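Local coordinates for protein 6-carboxyhexanoate-coa ligase (Bacillus subtilis, PDB 5G1F) that is a ligase of the 6-carboxyhexanoate--CoA ligase family and holds pimelic acid in a pocket in this crystal structure, at residues L52-G57 against S195-Y200; V189-W194 against R228-D233. One frame throughout, in Å; residues are numbered along the deposited sequence.

Contact 1. Residues L52-G57 against S195-Y200; sequences LSHSRG and SDDPDY. With PML (pimelic acid), chain C.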
loop_
_atom_site.group_PDB
_atom_site.type_symbol
_atom_site.label_atom_id
_atom_site.label_comp_id
_atom_site.label_asym_id
_atom_site.label_seq_id
_atom_site.Cartn_x
_atom_site.Cartn_y
_atom_site.Cartn_z
ATOM N N LEU A 52 7.193 12.438 13.204
ATOM C CA LEU A 52 7.175 12.943 14.580
ATOM C C LEU A 52 5.793 12.828 15.255
ATOM O O LEU A 52 5.681 12.356 16.395
ATOM C CB LEU A 52 7.693 14.390 14.632
ATOM C CG LEU A 52 9.145 14.529 14.176
ATOM C CD1 LEU A 52 9.666 15.959 14.251
ATOM C CD2 LEU A 52 10.022 13.598 14.995
ATOM N N SER A 53 4.748 13.248 14.543
ATOM C CA SER A 53 3.388 13.248 15.085
ATOM C C SER A 53 2.511 12.236 14.358
ATOM O O SER A 53 1.891 12.553 13.353
ATOM C CB SER A 53 2.774 14.643 14.987
ATOM O OG SER A 53 2.897 15.152 13.671
ATOM N N HIS A 54 2.551 10.998 14.840
ATOM C CA HIS A 54 1.649 9.929 14.422
ATOM C C HIS A 54 0.872 9.476 15.665
ATOM O O HIS A 54 1.372 9.610 16.787
ATOM C CB HIS A 54 2.469 8.770 13.825
ATOM C CG HIS A 54 1.668 7.845 12.954
ATOM N ND1 HIS A 54 0.883 6.829 13.463
ATOM C CD2 HIS A 54 1.513 7.794 11.608
ATOM C CE1 HIS A 54 0.277 6.197 12.474
ATOM N NE2 HIS A 54 0.645 6.759 11.337
ATOM N N SER A 55 -0.342 8.952 15.466
ATOM C CA SER A 55 -1.202 8.538 16.583
ATOM C C SER A 55 -0.717 7.244 17.243
ATOM O O SER A 55 -1.174 6.877 18.323
ATOM C CB SER A 55 -2.674 8.383 16.142
ATOM O OG SER A 55 -2.937 7.129 15.519
ATOM N N ARG A 56 0.210 6.555 16.594
ATOM C CA ARG A 56 0.782 5.337 17.146
ATOM C C ARG A 56 1.913 5.692 18.120
ATOM O O ARG A 56 2.442 4.817 18.800
ATOM C CB ARG A 56 1.286 4.418 16.022
ATOM C CG ARG A 56 0.178 3.730 15.227
ATOM C CD ARG A 56 0.702 2.989 14.002
ATOM N NE ARG A 56 1.676 1.953 14.364
ATOM C CZ ARG A 56 1.386 0.688 14.669
ATOM N NH1 ARG A 56 0.139 0.254 14.652
ATOM N NH2 ARG A 56 2.362 -0.159 14.973
ATOM N N GLY A 57 2.262 6.977 18.201
ATOM C CA GLY A 57 3.249 7.447 19.166
ATOM C C GLY A 57 4.362 8.291 18.555
ATOM O O GLY A 57 4.578 8.294 17.338
ATOM N N SER A 195 -5.493 -0.574 7.748
ATOM C CA SER A 195 -4.514 0.240 8.439
ATOM C C SER A 195 -4.122 -0.334 9.792
ATOM O O SER A 195 -4.903 -1.041 10.430
ATOM C CB SER A 195 -5.069 1.631 8.659
ATOM O OG SER A 195 -4.059 2.454 9.185
ATOM N N ASP A 196 -2.910 0.001 10.234
ATOM C CA ASP A 196 -2.447 -0.360 11.563
ATOM C C ASP A 196 -2.682 0.787 12.536
ATOM O O ASP A 196 -2.509 0.635 13.752
ATOM C CB ASP A 196 -0.964 -0.777 11.552
ATOM C CG ASP A 196 -0.031 0.279 10.949
ATOM O OD1 ASP A 196 -0.492 1.230 10.282
ATOM O OD2 ASP A 196 1.199 0.129 11.122
ATOM N N ASP A 197 -3.115 1.922 11.995
ATOM C CA ASP A 197 -3.526 3.073 12.790
ATOM C C ASP A 197 -4.825 2.788 13.557
ATOM O O ASP A 197 -5.851 2.501 12.946
ATOM C CB ASP A 197 -3.693 4.269 11.841
ATOM C CG ASP A 197 -4.028 5.575 12.555
ATOM O OD1 ASP A 197 -4.650 5.583 13.636
ATOM O OD2 ASP A 197 -3.735 6.621 11.964
ATOM N N PRO A 198 -4.799 2.928 14.900
ATOM C CA PRO A 198 -5.992 2.697 15.714
ATOM C C PRO A 198 -7.178 3.596 15.350
ATOM O O PRO A 198 -8.324 3.256 15.664
ATOM C CB PRO A 198 -5.511 2.993 17.146
ATOM C CG PRO A 198 -4.307 3.863 16.991
ATOM C CD PRO A 198 -3.667 3.421 15.711
ATOM N N ASP A 199 -6.909 4.698 14.648
ATOM C CA ASP A 199 -7.912 5.734 14.414
ATOM C C ASP A 199 -8.470 5.753 12.996
ATOM O O ASP A 199 -9.187 6.673 12.628
ATOM C CB ASP A 199 -7.311 7.106 14.702
ATOM C CG ASP A 199 -6.958 7.290 16.155
ATOM O OD1 ASP A 199 -7.583 6.622 17.012
ATOM O OD2 ASP A 199 -6.052 8.102 16.431
ATOM N N TYR A 200 -8.139 4.751 12.198
ATOM C CA TYR A 200 -8.560 4.729 10.820
ATOM C C TYR A 200 -8.970 3.308 10.470
ATOM O O TYR A 200 -8.149 2.399 10.522
ATOM C CB TYR A 200 -7.412 5.190 9.931
ATOM C CG TYR A 200 -7.854 5.597 8.557
ATOM C CD1 TYR A 200 -8.461 6.841 8.324
ATOM C CD2 TYR A 200 -7.700 4.731 7.486
ATOM C CE1 TYR A 200 -8.901 7.202 7.053
ATOM C CE2 TYR A 200 -8.110 5.088 6.218
ATOM C CZ TYR A 200 -8.704 6.314 6.004
ATOM O OH TYR A 200 -9.111 6.587 4.732
HETATM C C1 PML C . -8.466 4.703 1.919
HETATM O O11 PML C . -8.737 4.213 0.809
HETATM O O12 PML C . -9.311 5.365 2.560
HETATM C C2 PML C . -7.083 4.487 2.498
HETATM C C3 PML C . -6.982 3.125 3.194
HETATM C C4 PML C . -5.531 2.689 3.360
HETATM C C5 PML C . -5.077 2.643 4.806
HETATM C C6 PML C . -3.551 2.544 4.915
HETATM C C7 PML C . -3.033 3.391 6.062
HETATM O O71 PML C . -3.071 4.647 5.985
HETATM O O72 PML C . -2.560 2.796 7.055
#
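Two type I turns from distant parts of the chain, His54 to Gly57 and Asp197 to Tyr200, meet at the rim of the pimelic acid pocket, where Arg56 reaches over Asp196. Arg56 NH1 donates to the backbone O of Asp196 at 2.8 Å; the bond is bent (134°), and NH1 stands above the carbonyl plane although O lies in the guanidinium plane. The bend at chi3 (59°) brings the guanidinium flat over the Asp196 carboxylate, planes 19° apart. Asp196 OD2 sits over its centre, 3.7 Å from Arg56 NH1, a long ion pair of charges alone. Arg56 CG rests 3.9 Å from Pro198 CD. The hydroxyl of Ser55 lies 3.0 Å from Asp197 OD1 and 3.4 Å from Asp199 OD2, two weak alternatives for one proton. Asp197 OD1 also closes an Asx turn by accepting from Asp199 N. On the ligand side, Ser195 OG donates to O72 of pimelic acid (2.6 Å) while receiving Asp197 N in an ST turn, and Tyr200 OH donates to O12 (2.5 Å). Arg171 of helix 170-184 joins the ligand site, and Arg56 NH2 is hydrogen-bonded to His27 O, tying the side chain to strand 27-36. The contact joins the loop after helix 40-52 to that between strands 188-194 and 203-207.

Contact 2. Residues V189-W194 against R228-D233; sequences VAELCW and RVFFID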
loop_
_atom_site.group_PDB
_atom_site.type_symbol
_atom_site.label_atom_id
_atom_site.label_comp_id
_atom_site.label_asym_id
_atom_site.label_seq_id
_atom_site.Cartn_x
_atom_site.Cartn_y
_atom_site.Cartn_z
ATOM N N VAL A 189 -2.409 -10.753 -8.392
ATOM C CA VAL A 189 -3.817 -10.972 -8.631
ATOM C C VAL A 189 -4.649 -10.010 -7.803
ATOM O O VAL A 189 -5.671 -9.525 -8.264
ATOM C CB VAL A 189 -4.219 -12.416 -8.266
ATOM C CG1 VAL A 189 -5.675 -12.656 -8.621
ATOM C CG2 VAL A 189 -3.340 -13.433 -8.989
ATOM N N ALA A 190 -4.246 -9.757 -6.565
ATOM C CA ALA A 190 -5.034 -8.899 -5.678
ATOM C C ALA A 190 -4.236 -8.426 -4.472
ATOM O O ALA A 190 -3.190 -8.972 -4.129
ATOM C CB ALA A 190 -6.291 -9.619 -5.226
ATOM N N GLU A 191 -4.715 -7.362 -3.854
ATOM C CA GLU A 191 -4.098 -6.876 -2.640
ATOM C C GLU A 191 -5.204 -6.689 -1.628
ATOM O O GLU A 191 -6.309 -6.295 -1.975
ATOM C CB GLU A 191 -3.358 -5.549 -2.873
ATOM C CG GLU A 191 -2.964 -4.851 -1.567
ATOM C CD GLU A 191 -2.405 -3.448 -1.753
ATOM O OE1 GLU A 191 -2.136 -3.049 -2.888
ATOM O OE2 GLU A 191 -2.200 -2.739 -0.753
ATOM N N LEU A 192 -4.912 -7.026 -0.383
ATOM C CA LEU A 192 -5.838 -6.852 0.730
ATOM C C LEU A 192 -5.131 -5.985 1.759
ATOM O O LEU A 192 -3.995 -6.263 2.139
ATOM C CB LEU A 192 -6.146 -8.217 1.350
ATOM C CG LEU A 192 -6.842 -8.248 2.714
ATOM C CD1 LEU A 192 -8.245 -7.691 2.572
ATOM C CD2 LEU A 192 -6.862 -9.654 3.266
ATOM N N CYS A 193 -5.804 -4.963 2.246
ATOM C CA CYS A 193 -5.128 -3.970 3.056
ATOM C C CYS A 193 -6.081 -3.313 4.031
ATOM O O CYS A 193 -7.136 -2.854 3.655
ATOM C CB CYS A 193 -4.490 -2.888 2.167
ATOM S SG CYS A 193 -3.610 -1.614 3.124
ATOM N N TRP A 194 -5.664 -3.192 5.276
ATOM C CA TRP A 194 -6.232 -2.195 6.133
ATOM C C TRP A 194 -5.169 -1.679 7.082
ATOM O O TRP A 194 -4.075 -2.258 7.188
ATOM C CB TRP A 194 -7.481 -2.729 6.851
ATOM C CG TRP A 194 -7.245 -3.853 7.821
ATOM C CD1 TRP A 194 -7.041 -3.738 9.170
ATOM C CD2 TRP A 194 -7.320 -5.248 7.545
ATOM N NE1 TRP A 194 -6.906 -4.987 9.742
ATOM C CE2 TRP A 194 -7.076 -5.933 8.761
ATOM C CE3 TRP A 194 -7.533 -5.991 6.390
ATOM C CZ2 TRP A 194 -7.075 -7.329 8.847
ATOM C CZ3 TRP A 194 -7.508 -7.382 6.475
ATOM C CH2 TRP A 194 -7.268 -8.032 7.691
ATOM N N ARG A 228 -1.314 -5.865 5.119
ATOM C CA ARG A 228 -1.112 -5.668 3.686
ATOM C C ARG A 228 -0.541 -6.905 3.013
ATOM O O ARG A 228 0.589 -7.334 3.310
ATOM C CB ARG A 228 -0.191 -4.484 3.411
ATOM C CG ARG A 228 0.085 -4.306 1.922
ATOM C CD ARG A 228 0.700 -2.954 1.595
ATOM N NE ARG A 228 -0.325 -1.949 1.298
ATOM C CZ ARG A 228 -0.309 -0.706 1.773
ATOM N NH1 ARG A 228 0.670 -0.314 2.580
ATOM N NH2 ARG A 228 -1.280 0.144 1.458
ATOM N N VAL A 229 -1.321 -7.479 2.099
ATOM C CA VAL A 229 -0.993 -8.790 1.525
ATOM C C VAL A 229 -1.218 -8.727 0.026
ATOM O O VAL A 229 -2.262 -8.251 -0.406
ATOM C CB VAL A 229 -1.923 -9.901 2.030
ATOM C CG1 VAL A 229 -1.590 -11.213 1.340
ATOM C CG2 VAL A 229 -1.818 -10.042 3.524
ATOM N N PHE A 230 -0.232 -9.190 -0.743
ATOM C CA PHE A 230 -0.360 -9.320 -2.180
ATOM C C PHE A 230 -0.455 -10.772 -2.534
ATOM O O PHE A 230 0.395 -11.548 -2.111
ATOM C CB PHE A 230 0.875 -8.763 -2.858
ATOM C CG PHE A 230 1.241 -7.379 -2.417
ATOM C CD1 PHE A 230 0.278 -6.492 -1.937
ATOM C CD2 PHE A 230 2.520 -6.906 -2.636
ATOM C CE1 PHE A 230 0.622 -5.195 -1.597
ATOM C CE2 PHE A 230 2.847 -5.594 -2.353
ATOM C CZ PHE A 230 1.901 -4.743 -1.825
ATOM N N PHE A 231 -1.501 -11.156 -3.263
ATOM C CA PHE A 231 -1.663 -12.533 -3.701
ATOM C C PHE A 231 -1.026 -12.712 -5.061
ATOM O O PHE A 231 -1.397 -12.037 -6.019
ATOM C CB PHE A 231 -3.126 -12.910 -3.770
ATOM C CG PHE A 231 -3.805 -12.929 -2.438
ATOM C CD1 PHE A 231 -4.315 -11.774 -1.891
ATOM C CD2 PHE A 231 -3.882 -14.116 -1.700
ATOM C CE1 PHE A 231 -4.945 -11.784 -0.657
ATOM C CE2 PHE A 231 -4.495 -14.132 -0.467
ATOM C CZ PHE A 231 -5.051 -12.959 0.045
ATOM N N ILE A 232 -0.057 -13.622 -5.125
ATOM C CA ILE A 232 0.855 -13.731 -6.260
ATOM C C ILE A 232 0.560 -14.979 -7.101
ATOM O O ILE A 232 0.479 -16.100 -6.574
ATOM C CB ILE A 232 2.303 -13.839 -5.760
ATOM C CG1 ILE A 232 2.641 -12.614 -4.922
ATOM C CG2 ILE A 232 3.254 -13.993 -6.935
ATOM C CD1 ILE A 232 2.383 -11.333 -5.681
ATOM N N ASP A 233 0.407 -14.765 -8.404
ATOM C CA ASP A 233 0.285 -15.849 -9.390
ATOM C C ASP A 233 1.248 -15.628 -10.560
ATOM O O ASP A 233 0.917 -14.982 -11.558
ATOM C CB ASP A 233 -1.125 -15.943 -9.960
ATOM C CG ASP A 233 -1.300 -17.156 -10.851
ATOM O OD1 ASP A 233 -0.314 -17.881 -11.084
ATOM O OD2 ASP A 233 -2.437 -17.437 -11.242
#
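The Arg228 guanidinium has the sulfur of Cys193 over one face and Glu191 OE2 at its edge, in plane. Cys193 SG lies 3.4 Å from Arg228 NH2. Glu191 OE2, by contrast, accepts from Arg228 NE in a nearly straight bond (2.9 Å, 166°), part of a salt bridge. NE meets OE2 on the syn side, 33° out of the carboxylate plane, and the two flat groups are steeply inclined, 72° apart. The Glu191 side chain, extended beyond CG, runs alongside Phe230 and sets its CD against the ring edge, 3.5 Å from CE1 of Phe230. Tyr204 OH, on the next strand, bonds to both Glu191 OE2 and Arg228 NH2, so OE2 is gripped by both Arg228 NE and Tyr204 OH.

On the other sheet face, Val229 CG1 lies over one face of the Phe231 ring, toward its rim, and Ala190 O meets the ring edge; Leu192 CB comes within 4.3 Å of CE1 of Phe231. The backbones are joined by Leu192 N to Val229 O and the return bond from Val229 N to Leu192 O, both 2.9 Å, and by Phe231 N to Ala190 O. Helix 170-184 packs on the Glu191, Arg228 and Phe230 side, helix 89-103 on Ala190 and Phe231. The pair lies inside a mixed sheet with helices against both faces, as in layered alpha/beta folds.

How the contacts relate
From the N terminus, the chain passes strands 8-16 and 27-36 and helix 40-52, then enters the loop carrying residues 52-57. Its partner, 195-200, lies 138 residues further on, and contact 1 closes that long excursion. Just before it, strand 188-194 supplies 189-194, which contact 2 pairs with 228-233 after a shorter return through strands 203-207 and 211-215. The two closures therefore cross rather than nest. Residues 194 and 195 adjoin, so one strand and its following loop serve both contacts, whose centres are about 22 Å apart. Contact 2 lies within the mixed sheet; contact 1 ties the loop leaving strand 188-194 of that sheet to the connection between helix 40-52 and strand 61-68 of the three-stranded antiparallel sheet.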